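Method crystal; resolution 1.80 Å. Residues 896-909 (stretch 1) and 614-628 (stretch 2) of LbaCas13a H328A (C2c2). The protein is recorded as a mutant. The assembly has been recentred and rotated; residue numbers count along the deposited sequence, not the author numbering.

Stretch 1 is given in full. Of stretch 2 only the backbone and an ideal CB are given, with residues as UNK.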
ATOM      1  N   ARG A 896      28.597  -4.598 -18.428  1.00 36.25           N
ATOM      2  CA  ARG A 896      28.179  -4.984 -17.086  1.00 34.92           C
ATOM      3  C   ARG A 896      27.030  -5.984 -17.132  1.00 30.43           C
ATOM      4  O   ARG A 896      26.983  -6.913 -16.322  1.00 30.00           O
ATOM      5  CB  ARG A 896      27.828  -3.740 -16.277  1.00 35.95           C
ATOM      6  CG  ARG A 896      29.069  -2.895 -15.976  1.00 37.78           C
ATOM      7  CD  ARG A 896      28.838  -1.877 -14.872  1.00 38.41           C
ATOM      8  NE  ARG A 896      27.928  -0.808 -15.275  1.00 37.67           N
ATOM      9  CZ  ARG A 896      28.285   0.298 -15.928  1.00 40.34           C
ATOM     10  NH1 ARG A 896      29.549   0.494 -16.285  1.00 41.44           N
ATOM     11  NH2 ARG A 896      27.371   1.210 -16.236  1.00 38.14           N
ATOM     12  N   VAL A 897      26.103  -5.827 -18.083  1.00 31.84           N
ATOM     13  CA  VAL A 897      25.052  -6.829 -18.249  1.00 26.29           C
ATOM     14  C   VAL A 897      25.637  -8.149 -18.731  1.00 31.50           C
ATOM     15  O   VAL A 897      25.194  -9.226 -18.314  1.00 29.42           O
ATOM     16  CB  VAL A 897      23.961  -6.314 -19.202  1.00 24.54           C
ATOM     17  CG1 VAL A 897      23.007  -7.456 -19.607  1.00 27.59           C
ATOM     18  CG2 VAL A 897      23.207  -5.193 -18.519  1.00 28.01           C
ATOM     19  N   ALA A 898      26.651  -8.092 -19.601  1.00 34.25           N
ATOM     20  CA  ALA A 898      27.278  -9.325 -20.075  1.00 30.93           C
ATOM     21  C   ALA A 898      27.807 -10.154 -18.912  1.00 34.81           C
ATOM     22  O   ALA A 898      27.682 -11.382 -18.906  1.00 40.34           O
ATOM     23  CB  ALA A 898      28.406  -8.995 -21.058  1.00 29.15           C
ATOM     24  N   GLY A 899      28.373  -9.500 -17.904  1.00 34.20           N
ATOM     25  CA  GLY A 899      28.958 -10.187 -16.773  1.00 39.74           C
ATOM     26  C   GLY A 899      28.076 -10.340 -15.551  1.00 40.60           C
ATOM     27  O   GLY A 899      28.586 -10.730 -14.492  1.00 42.06           O
ATOM     28  N   SER A 900      26.774 -10.058 -15.651  1.00 35.57           N
ATOM     29  CA  SER A 900      25.878 -10.104 -14.498  1.00 31.78           C
ATOM     30  C   SER A 900      24.610 -10.885 -14.831  1.00 30.90           C
ATOM     31  O   SER A 900      23.737 -10.394 -15.559  1.00 30.31           O
ATOM     32  CB  SER A 900      25.529  -8.688 -14.032  1.00 33.44           C
ATOM     33  OG  SER A 900      24.557  -8.728 -13.003  1.00 27.38           O
ATOM     34  N   SER A 901      24.494 -12.085 -14.263  1.00 29.08           N
ATOM     35  CA  SER A 901      23.224 -12.809 -14.278  1.00 34.21           C
ATOM     36  C   SER A 901      22.095 -11.987 -13.660  1.00 30.02           C
ATOM     37  O   SER A 901      20.952 -12.033 -14.135  1.00 26.83           O
ATOM     38  CB  SER A 901      23.373 -14.133 -13.528  1.00 37.20           C
ATOM     39  OG  SER A 901      24.055 -15.084 -14.319  1.00 45.90           O
ATOM     40  N   GLU A 902      22.390 -11.223 -12.604  1.00 29.53           N
ATOM     41  CA  GLU A 902      21.331 -10.464 -11.938  1.00 29.30           C
ATOM     42  C   GLU A 902      20.819  -9.325 -12.815  1.00 26.18           C
ATOM     43  O   GLU A 902      19.605  -9.096 -12.886  1.00 25.60           O
ATOM     44  CB  GLU A 902      21.818  -9.933 -10.590  1.00 31.57           C
ATOM     45  CG  GLU A 902      20.747  -9.143  -9.831  1.00 35.44           C
ATOM     46  CD  GLU A 902      19.644 -10.021  -9.272  1.00 39.72           C
ATOM     47  OE1 GLU A 902      19.841 -11.261  -9.192  1.00 37.13           O
ATOM     48  OE2 GLU A 902      18.580  -9.465  -8.905  1.00 41.99           O
ATOM     49  N   LEU A 903      21.718  -8.592 -13.483  1.00 21.21           N
ATOM     50  CA  LEU A 903      21.250  -7.580 -14.431  1.00 23.49           C
ATOM     51  C   LEU A 903      20.421  -8.219 -15.539  1.00 22.01           C
ATOM     52  O   LEU A 903      19.401  -7.663 -15.961  1.00 23.21           O
ATOM     53  CB  LEU A 903      22.427  -6.802 -15.021  1.00 25.11           C
ATOM     54  CG  LEU A 903      22.994  -5.705 -14.112  1.00 24.88           C
ATOM     55  CD1 LEU A 903      24.189  -5.017 -14.768  1.00 28.11           C
ATOM     56  CD2 LEU A 903      21.915  -4.665 -13.706  1.00 23.84           C
ATOM     57  N   GLN A 904      20.822  -9.404 -16.010  1.00 18.51           N
ATOM     58  CA  GLN A 904      20.024 -10.081 -17.028  1.00 18.68           C
ATOM     59  C   GLN A 904      18.609 -10.389 -16.536  1.00 22.94           C
ATOM     60  O   GLN A 904      17.645 -10.317 -17.309  1.00 23.71           O
ATOM     61  CB  GLN A 904      20.747 -11.341 -17.492  1.00 21.28           C
ATOM     62  CG  GLN A 904      22.050 -10.980 -18.236  1.00 24.72           C
ATOM     63  CD  GLN A 904      22.800 -12.213 -18.736  1.00 27.84           C
ATOM     64  OE1 GLN A 904      22.279 -13.325 -18.708  1.00 30.97           O
ATOM     65  NE2 GLN A 904      24.041 -12.016 -19.150  1.00 32.12           N
ATOM     66  N   LYS A 905      18.460 -10.737 -15.259  1.00 21.79           N
ATOM     67  CA  LYS A 905      17.124 -10.962 -14.716  1.00 23.32           C
ATOM     68  C   LYS A 905      16.286  -9.690 -14.754  1.00 21.80           C
ATOM     69  O   LYS A 905      15.118  -9.719 -15.162  1.00 20.40           O
ATOM     70  CB  LYS A 905      17.202 -11.464 -13.276  1.00 24.10           C
ATOM     71  CG  LYS A 905      17.856 -12.807 -13.067  1.00 27.01           C
ATOM     72  CD  LYS A 905      17.763 -13.089 -11.564  1.00 33.38           C
ATOM     73  CE  LYS A 905      18.830 -14.024 -11.099  1.00 38.45           C
ATOM     74  NZ  LYS A 905      18.793 -14.096  -9.619  1.00 36.23           N
ATOM     75  N   TRP A 906      16.837  -8.576 -14.261  1.00 23.11           N
ATOM     76  CA  TRP A 906      16.082  -7.323 -14.296  1.00 22.22           C
ATOM     77  C   TRP A 906      15.690  -6.980 -15.720  1.00 24.33           C
ATOM     78  O   TRP A 906      14.588  -6.483 -15.978  1.00 21.88           O
ATOM     79  CB  TRP A 906      16.902  -6.178 -13.706  1.00 19.91           C
ATOM     80  CG  TRP A 906      17.024  -6.249 -12.246  1.00 23.33           C
ATOM     81  CD1 TRP A 906      18.091  -6.720 -11.536  1.00 27.60           C
ATOM     82  CD2 TRP A 906      16.044  -5.848 -11.283  1.00 23.92           C
ATOM     83  NE1 TRP A 906      17.837  -6.632 -10.187  1.00 29.49           N
ATOM     84  CE2 TRP A 906      16.588  -6.095 -10.006  1.00 29.12           C
ATOM     85  CE3 TRP A 906      14.761  -5.301 -11.378  1.00 28.91           C
ATOM     86  CZ2 TRP A 906      15.891  -5.825  -8.831  1.00 31.63           C
ATOM     87  CZ3 TRP A 906      14.074  -5.022 -10.210  1.00 30.98           C
ATOM     88  CH2 TRP A 906      14.640  -5.284  -8.955  1.00 32.15           C
ATOM     89  N   TYR A 907      16.600  -7.224 -16.656  1.00 23.23           N
ATOM     90  CA  TYR A 907      16.323  -6.999 -18.062  1.00 21.06           C
ATOM     91  C   TYR A 907      15.125  -7.804 -18.534  1.00 20.63           C
ATOM     92  O   TYR A 907      14.134  -7.237 -19.009  1.00 23.02           O
ATOM     93  CB  TYR A 907      17.562  -7.354 -18.876  1.00 22.51           C
ATOM     94  CG  TYR A 907      17.342  -7.339 -20.362  1.00 25.01           C
ATOM     95  CD1 TYR A 907      16.640  -6.304 -20.980  1.00 25.51           C
ATOM     96  CD2 TYR A 907      17.878  -8.346 -21.162  1.00 25.03           C
ATOM     97  CE1 TYR A 907      16.452  -6.297 -22.360  1.00 24.31           C
ATOM     98  CE2 TYR A 907      17.704  -8.346 -22.527  1.00 26.41           C
ATOM     99  CZ  TYR A 907      17.003  -7.315 -23.129  1.00 26.68           C
ATOM    100  OH  TYR A 907      16.838  -7.319 -24.502  1.00 30.14           O
ATOM    101  N   ILE A 908      15.208  -9.133 -18.443  1.00 19.38           N
ATOM    102  CA  ILE A 908      14.150  -9.963 -19.015  1.00 21.10           C
ATOM    103  C   ILE A 908      12.828  -9.742 -18.285  1.00 21.63           C
ATOM    104  O   ILE A 908      11.773  -9.657 -18.916  1.00 20.21           O
ATOM    105  CB  ILE A 908      14.565 -11.444 -19.011  1.00 22.26           C
ATOM    106  CG1 ILE A 908      15.765 -11.639 -19.949  1.00 24.44           C
ATOM    107  CG2 ILE A 908      13.397 -12.345 -19.431  1.00 23.45           C
ATOM    108  CD1 ILE A 908      15.455 -11.227 -21.420  1.00 29.59           C
ATOM    109  N   VAL A 909      12.851  -9.648 -16.952  1.00 18.42           N
ATOM    110  CA  VAL A 909      11.589  -9.467 -16.234  1.00 18.77           C
ATOM    111  C   VAL A 909      10.936  -8.145 -16.632  1.00 21.45           C
ATOM    112  O   VAL A 909       9.756  -8.114 -16.997  1.00 19.58           O
ATOM    113  CB  VAL A 909      11.797  -9.576 -14.712  1.00 20.57           C
ATOM    114  CG1 VAL A 909      10.542  -9.104 -13.961  1.00 19.62           C
ATOM    115  CG2 VAL A 909      12.073 -11.016 -14.349  1.00 21.65           C
ATOM    116  N   UNK A 614      22.935 -17.013  -7.591  1.00 87.02           N
ATOM    117  CA  UNK A 614      22.540 -15.612  -7.691  1.00 88.19           C
ATOM    118  C   UNK A 614      23.173 -14.954  -8.914  1.00 89.05           C
ATOM    119  O   UNK A 614      22.466 -14.442  -9.788  1.00 91.64           O
ATOM    120  CB  UNK A 614      22.933 -14.855  -6.421  1.00 88.19           C
ATOM    121  N   UNK A 615      24.508 -14.964  -8.959  1.00 85.70           N
ATOM    122  CA  UNK A 615      25.274 -14.466 -10.094  1.00 82.82           C
ATOM    123  C   UNK A 615      25.705 -15.586 -11.035  1.00 75.11           C
ATOM    124  O   UNK A 615      26.599 -15.381 -11.864  1.00 72.66           O
ATOM    125  CB  UNK A 615      26.505 -13.703  -9.599  1.00 82.82           C
ATOM    126  N   UNK A 616      25.087 -16.767 -10.920  1.00 71.21           N
ATOM    127  CA  UNK A 616      25.403 -17.928 -11.757  1.00 70.15           C
ATOM    128  C   UNK A 616      24.108 -18.412 -12.404  1.00 64.02           C
ATOM    129  O   UNK A 616      23.520 -19.405 -11.971  1.00 63.92           O
ATOM    130  CB  UNK A 616      26.061 -19.043 -10.942  1.00 70.15           C
ATOM    131  N   UNK A 617      23.664 -17.705 -13.440  1.00 56.73           N
ATOM    132  CA  UNK A 617      22.473 -18.125 -14.156  1.00 52.27           C
ATOM    133  C   UNK A 617      22.742 -19.363 -15.000  1.00 51.20           C
ATOM    134  O   UNK A 617      23.766 -19.469 -15.677  1.00 50.06           O
ATOM    135  CB  UNK A 617      21.957 -16.987 -15.039  1.00 52.27           C
ATOM    136  N   UNK A 618      21.800 -20.310 -14.950  1.00 50.52           N
ATOM    137  CA  UNK A 618      21.910 -21.559 -15.699  1.00 52.34           C
ATOM    138  C   UNK A 618      21.590 -21.393 -17.177  1.00 49.76           C
ATOM    139  O   UNK A 618      21.967 -22.258 -17.979  1.00 50.60           O
ATOM    140  CB  UNK A 618      20.980 -22.612 -15.092  1.00 52.34           C
ATOM    141  N   UNK A 619      20.889 -20.324 -17.549  1.00 41.18           N
ATOM    142  CA  UNK A 619      20.498 -20.104 -18.931  1.00 36.30           C
ATOM    143  C   UNK A 619      21.711 -19.711 -19.767  1.00 34.35           C
ATOM    144  O   UNK A 619      22.842 -19.598 -19.282  1.00 35.61           O
ATOM    145  CB  UNK A 619      19.414 -19.028 -19.019  1.00 36.30           C
ATOM    146  N   UNK A 620      21.451 -19.466 -21.042  1.00 35.37           N
ATOM    147  CA  UNK A 620      22.478 -19.025 -21.978  1.00 32.85           C
ATOM    148  C   UNK A 620      22.731 -17.542 -21.739  1.00 28.86           C
ATOM    149  O   UNK A 620      22.099 -16.677 -22.348  1.00 31.25           O
ATOM    150  CB  UNK A 620      22.064 -19.289 -23.427  1.00 32.85           C
ATOM    151  N   UNK A 621      23.671 -17.243 -20.841  1.00 30.85           N
ATOM    152  CA  UNK A 621      23.945 -15.849 -20.508  1.00 30.23           C
ATOM    153  C   UNK A 621      24.487 -15.095 -21.704  1.00 31.95           C
ATOM    154  O   UNK A 621      24.233 -13.896 -21.847  1.00 29.94           O
ATOM    155  CB  UNK A 621      24.933 -15.760 -19.343  1.00 30.23           C
ATOM    156  N   UNK A 622      25.237 -15.773 -22.573  1.00 28.69           N
ATOM    157  CA  UNK A 622      25.750 -15.095 -23.755  1.00 28.75           C
ATOM    158  C   UNK A 622      24.611 -14.668 -24.669  1.00 26.50           C
ATOM    159  O   UNK A 622      24.645 -13.578 -25.246  1.00 29.80           O
ATOM    160  CB  UNK A 622      26.725 -16.000 -24.511  1.00 28.75           C
ATOM    161  N   UNK A 623      23.590 -15.515 -24.806  1.00 28.64           N
ATOM    162  CA  UNK A 623      22.451 -15.156 -25.644  1.00 28.74           C
ATOM    163  C   UNK A 623      21.718 -13.941 -25.080  1.00 29.46           C
ATOM    164  O   UNK A 623      21.510 -12.946 -25.785  1.00 30.10           O
ATOM    165  CB  UNK A 623      21.490 -16.340 -25.772  1.00 28.74           C
ATOM    166  N   UNK A 624      21.341 -13.998 -23.800  1.00 33.12           N
ATOM    167  CA  UNK A 624      20.605 -12.892 -23.186  1.00 27.30           C
ATOM    168  C   UNK A 624      21.423 -11.607 -23.245  1.00 30.19           C
ATOM    169  O   UNK A 624      20.905 -10.536 -23.581  1.00 26.30           O
ATOM    170  CB  UNK A 624      20.245 -13.224 -21.736  1.00 27.30           C
ATOM    171  N   UNK A 625      22.719 -11.698 -22.936  1.00 29.45           N
ATOM    172  CA  UNK A 625      23.589 -10.530 -22.986  1.00 28.14           C
ATOM    173  C   UNK A 625      23.680  -9.961 -24.394  1.00 30.36           C
ATOM    174  O   UNK A 625      23.687  -8.739 -24.578  1.00 29.88           O
ATOM    175  CB  UNK A 625      24.986 -10.888 -22.476  1.00 28.14           C
ATOM    176  N   UNK A 626      23.770 -10.830 -25.403  1.00 31.19           N
ATOM    177  CA  UNK A 626      23.822 -10.345 -26.779  1.00 31.41           C
ATOM    178  C   UNK A 626      22.499  -9.729 -27.196  1.00 30.97           C
ATOM    179  O   UNK A 626      22.479  -8.773 -27.984  1.00 30.03           O
ATOM    180  CB  UNK A 626      24.193 -11.482 -27.733  1.00 31.41           C
ATOM    181  N   UNK A 627      21.387 -10.260 -26.693  1.00 27.79           N
ATOM    182  CA  UNK A 627      20.098  -9.641 -26.983  1.00 27.69           C
ATOM    183  C   UNK A 627      19.993  -8.270 -26.334  1.00 27.96           C
ATOM    184  O   UNK A 627      19.474  -7.326 -26.946  1.00 29.85           O
ATOM    185  CB  UNK A 627      18.954 -10.538 -26.506  1.00 27.69           C
ATOM    186  N   UNK A 628      20.496  -8.132 -25.104  1.00 26.29           N
ATOM    187  CA  UNK A 628      20.514  -6.816 -24.480  1.00 28.94           C
ATOM    188  C   UNK A 628      21.341  -5.837 -25.299  1.00 26.69           C
ATOM    189  O   UNK A 628      20.902  -4.714 -25.570  1.00 26.29           O
ATOM    190  CB  UNK A 628      21.063  -6.907 -23.055  1.00 28.94           C
TER

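At position 614 CA-to-CB runs sideways to stretch 1, but the ideal CB lies 5.3 Å from Lys-905 NZ and 5.5 Å from Glu-902 OE1, atoms joined in a salt bridge (3.1 Å). A polar side chain or a ring could reach this pair. The residue is His-614, poorly ordered; Glu-902 OE1 sits over one face of its imidazole, 3.4 Å from CE1.

Position 615 also points sideways, its ideal CB 5.0 Å from Ser-901 CB, and many residues would do; it is Asn-615. Position 616 points away and is undemanding; it is Asn-616.

Position 617 is restrictive. Its ideal CB would fall 2.9 Å from Ser-901 OG, a clash, so glycine fits best. Gly-617 lets the backbone approach closely enough for its N to donate to Ser-901 OG at 2.8 Å.

Position 618 points away into space free of stretch 1, which suits a long polar chain: Lys-618.

Position 619 points toward stretch 1, yet nothing there lies within 5.5 Å of its ideal CB. A large side chain is needed to cross the gap, and the side-chain amide oxygen of Gln-904, OE1, offers an acceptor. Trp-619 fills the gap, and its NE1 donates to Gln-904 OE1 at 2.8 Å, nearly linear at 173°. Ser-901 O lies at the indole edge, 3.7 Å from CZ2.

Position 620 points away just before a helix, where Asn, Asp, Ser or Thr could cap. Asn-620 does so, OD1 accepting from the backbone N of position 623 at 2.9 Å.

Position 621 starts toward stretch 1, its ideal CB 3.7 Å from Gln-904 OE1; a flexible chain could turn outward. Lys-621 leads its end away while its CD passes 3.3 Å from Ser-901 OG. Its backbone O receives a weak hydrogen bond from Gln-904 NE2 (3.3 Å).

Positions 622 and 623 point away and are Glu-622 and Leu-623.

Position 624 faces Ile-908 and Tyr-907, favouring a branched aliphatic or another mid-sized apolar residue. Ile-624 places CG2 3.8 Å from Ile-908 CG1 and 4.1 Å from Tyr-907 CD2.

At position 625 the ideal CB is only 3.7 Å from Ala-898 CA, so Gly, Ala or Ser would suit. Ser-625 OG packs 3.1 Å from that CA.

Position 626 points away: Ala-626. Position 627 has its ideal CB 4.3 Å from Tyr-907 OH and could take several residues; it is Met-627.

Position 628 points between Tyr-907 and Val-897, inviting an aromatic or large aliphatic. Phe-628 turns its edge to the Tyr-907 face (planes at 79°), while Val-897 CG2 covers one face of its own ring, 3.6 Å from CE2.

Stretch 2, residues 614-628: HNNGKWNKELISAMF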
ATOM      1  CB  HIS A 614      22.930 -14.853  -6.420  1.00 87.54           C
ATOM      2  CG  HIS A 614      22.186 -13.566  -6.233  1.00 87.97           C
ATOM      3  ND1 HIS A 614      20.809 -13.501  -6.195  1.00 87.97           N
ATOM      4  CD2 HIS A 614      22.627 -12.297  -6.067  1.00 85.77           C
ATOM      5  CE1 HIS A 614      20.434 -12.247  -6.018  1.00 85.27           C
ATOM      6  NE2 HIS A 614      21.519 -11.496  -5.935  1.00 84.93           N
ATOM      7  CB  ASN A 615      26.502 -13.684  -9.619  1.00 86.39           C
ATOM      8  CG  ASN A 615      26.179 -12.701  -8.512  1.00 89.08           C
ATOM      9  OD1 ASN A 615      25.029 -12.285  -8.354  1.00 90.67           O
ATOM     10  ND2 ASN A 615      27.192 -12.318  -7.743  1.00 88.46           N
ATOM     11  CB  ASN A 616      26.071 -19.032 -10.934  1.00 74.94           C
ATOM     12  CG  ASN A 616      27.475 -18.666 -10.492  1.00 78.82           C
ATOM     13  OD1 ASN A 616      28.198 -17.956 -11.197  1.00 79.61           O
ATOM     14  ND2 ASN A 616      27.875 -19.160  -9.324  1.00 80.43           N
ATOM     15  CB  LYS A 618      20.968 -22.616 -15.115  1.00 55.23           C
ATOM     16  CG  LYS A 618      19.522 -22.472 -15.592  1.00 60.16           C
ATOM     17  CD  LYS A 618      18.549 -23.294 -14.754  1.00 63.19           C
ATOM     18  CE  LYS A 618      18.613 -24.771 -15.102  1.00 64.31           C
ATOM     19  NZ  LYS A 618      17.622 -25.154 -16.148  1.00 65.22           N
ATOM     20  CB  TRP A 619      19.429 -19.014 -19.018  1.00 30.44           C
ATOM     21  CG  TRP A 619      19.880 -17.716 -18.418  1.00 31.19           C
ATOM     22  CD1 TRP A 619      20.524 -16.692 -19.057  1.00 30.95           C
ATOM     23  CD2 TRP A 619      19.724 -17.302 -17.056  1.00 28.17           C
ATOM     24  NE1 TRP A 619      20.790 -15.670 -18.171  1.00 28.02           N
ATOM     25  CE2 TRP A 619      20.311 -16.023 -16.937  1.00 26.44           C
ATOM     26  CE3 TRP A 619      19.145 -17.888 -15.922  1.00 29.83           C
ATOM     27  CZ2 TRP A 619      20.322 -15.311 -15.734  1.00 27.34           C
ATOM     28  CZ3 TRP A 619      19.167 -17.180 -14.726  1.00 30.43           C
ATOM     29  CH2 TRP A 619      19.753 -15.907 -14.643  1.00 26.33           C
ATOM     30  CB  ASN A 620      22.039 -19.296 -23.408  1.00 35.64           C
ATOM     31  CG  ASN A 620      23.156 -19.116 -24.392  1.00 37.70           C
ATOM     32  OD1 ASN A 620      24.076 -18.333 -24.155  1.00 29.44           O
ATOM     33  ND2 ASN A 620      23.089 -19.839 -25.509  1.00 39.26           N
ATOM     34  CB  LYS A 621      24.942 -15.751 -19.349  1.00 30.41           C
ATOM     35  CG  LYS A 621      24.515 -16.465 -18.076  1.00 36.18           C
ATOM     36  CD  LYS A 621      25.599 -16.312 -17.009  1.00 45.45           C
ATOM     37  CE  LYS A 621      26.998 -16.349 -17.631  1.00 52.05           C
ATOM     38  NZ  LYS A 621      27.942 -17.188 -16.845  1.00 54.89           N
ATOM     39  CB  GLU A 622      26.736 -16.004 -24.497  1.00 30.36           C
ATOM     40  CG  GLU A 622      28.042 -16.224 -23.731  1.00 34.57           C
ATOM     41  CD  GLU A 622      27.905 -17.203 -22.567  1.00 45.25           C
ATOM     42  OE1 GLU A 622      27.123 -18.175 -22.676  1.00 45.07           O
ATOM     43  OE2 GLU A 622      28.580 -16.996 -21.539  1.00 54.16           O
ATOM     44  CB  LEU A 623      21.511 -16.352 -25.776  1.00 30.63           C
ATOM     45  CG  LEU A 623      20.125 -16.096 -26.386  1.00 29.87           C
ATOM     46  CD1 LEU A 623      20.202 -15.504 -27.794  1.00 28.32           C
ATOM     47  CD2 LEU A 623      19.309 -17.380 -26.359  1.00 31.76           C
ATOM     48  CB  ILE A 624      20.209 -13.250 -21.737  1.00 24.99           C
ATOM     49  CG1 ILE A 624      19.431 -14.565 -21.694  1.00 26.52           C
ATOM     50  CG2 ILE A 624      19.381 -12.114 -21.112  1.00 26.83           C
ATOM     51  CD1 ILE A 624      18.118 -14.539 -22.470  1.00 29.16           C
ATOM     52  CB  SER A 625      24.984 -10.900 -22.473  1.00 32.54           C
ATOM     53  OG  SER A 625      25.917  -9.894 -22.825  1.00 38.65           O
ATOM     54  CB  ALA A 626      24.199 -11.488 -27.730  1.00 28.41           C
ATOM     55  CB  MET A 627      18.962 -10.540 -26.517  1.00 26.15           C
ATOM     56  CG  MET A 627      18.720 -11.729 -27.419  1.00 30.91           C
ATOM     57  SD  MET A 627      17.347 -12.742 -26.857  1.00 35.53           S
ATOM     58  CE  MET A 627      15.921 -11.845 -27.492  1.00 32.02           C
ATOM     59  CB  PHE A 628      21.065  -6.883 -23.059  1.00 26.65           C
ATOM     60  CG  PHE A 628      21.109  -5.540 -22.387  1.00 28.58           C
ATOM     61  CD1 PHE A 628      19.941  -4.958 -21.905  1.00 27.99           C
ATOM     62  CD2 PHE A 628      22.296  -4.840 -22.268  1.00 27.15           C
ATOM     63  CE1 PHE A 628      19.977  -3.716 -21.300  1.00 24.54           C
ATOM     64  CE2 PHE A 628      22.337  -3.603 -21.665  1.00 30.81           C
ATOM     65  CZ  PHE A 628      21.166  -3.033 -21.186  1.00 28.09           C
TER
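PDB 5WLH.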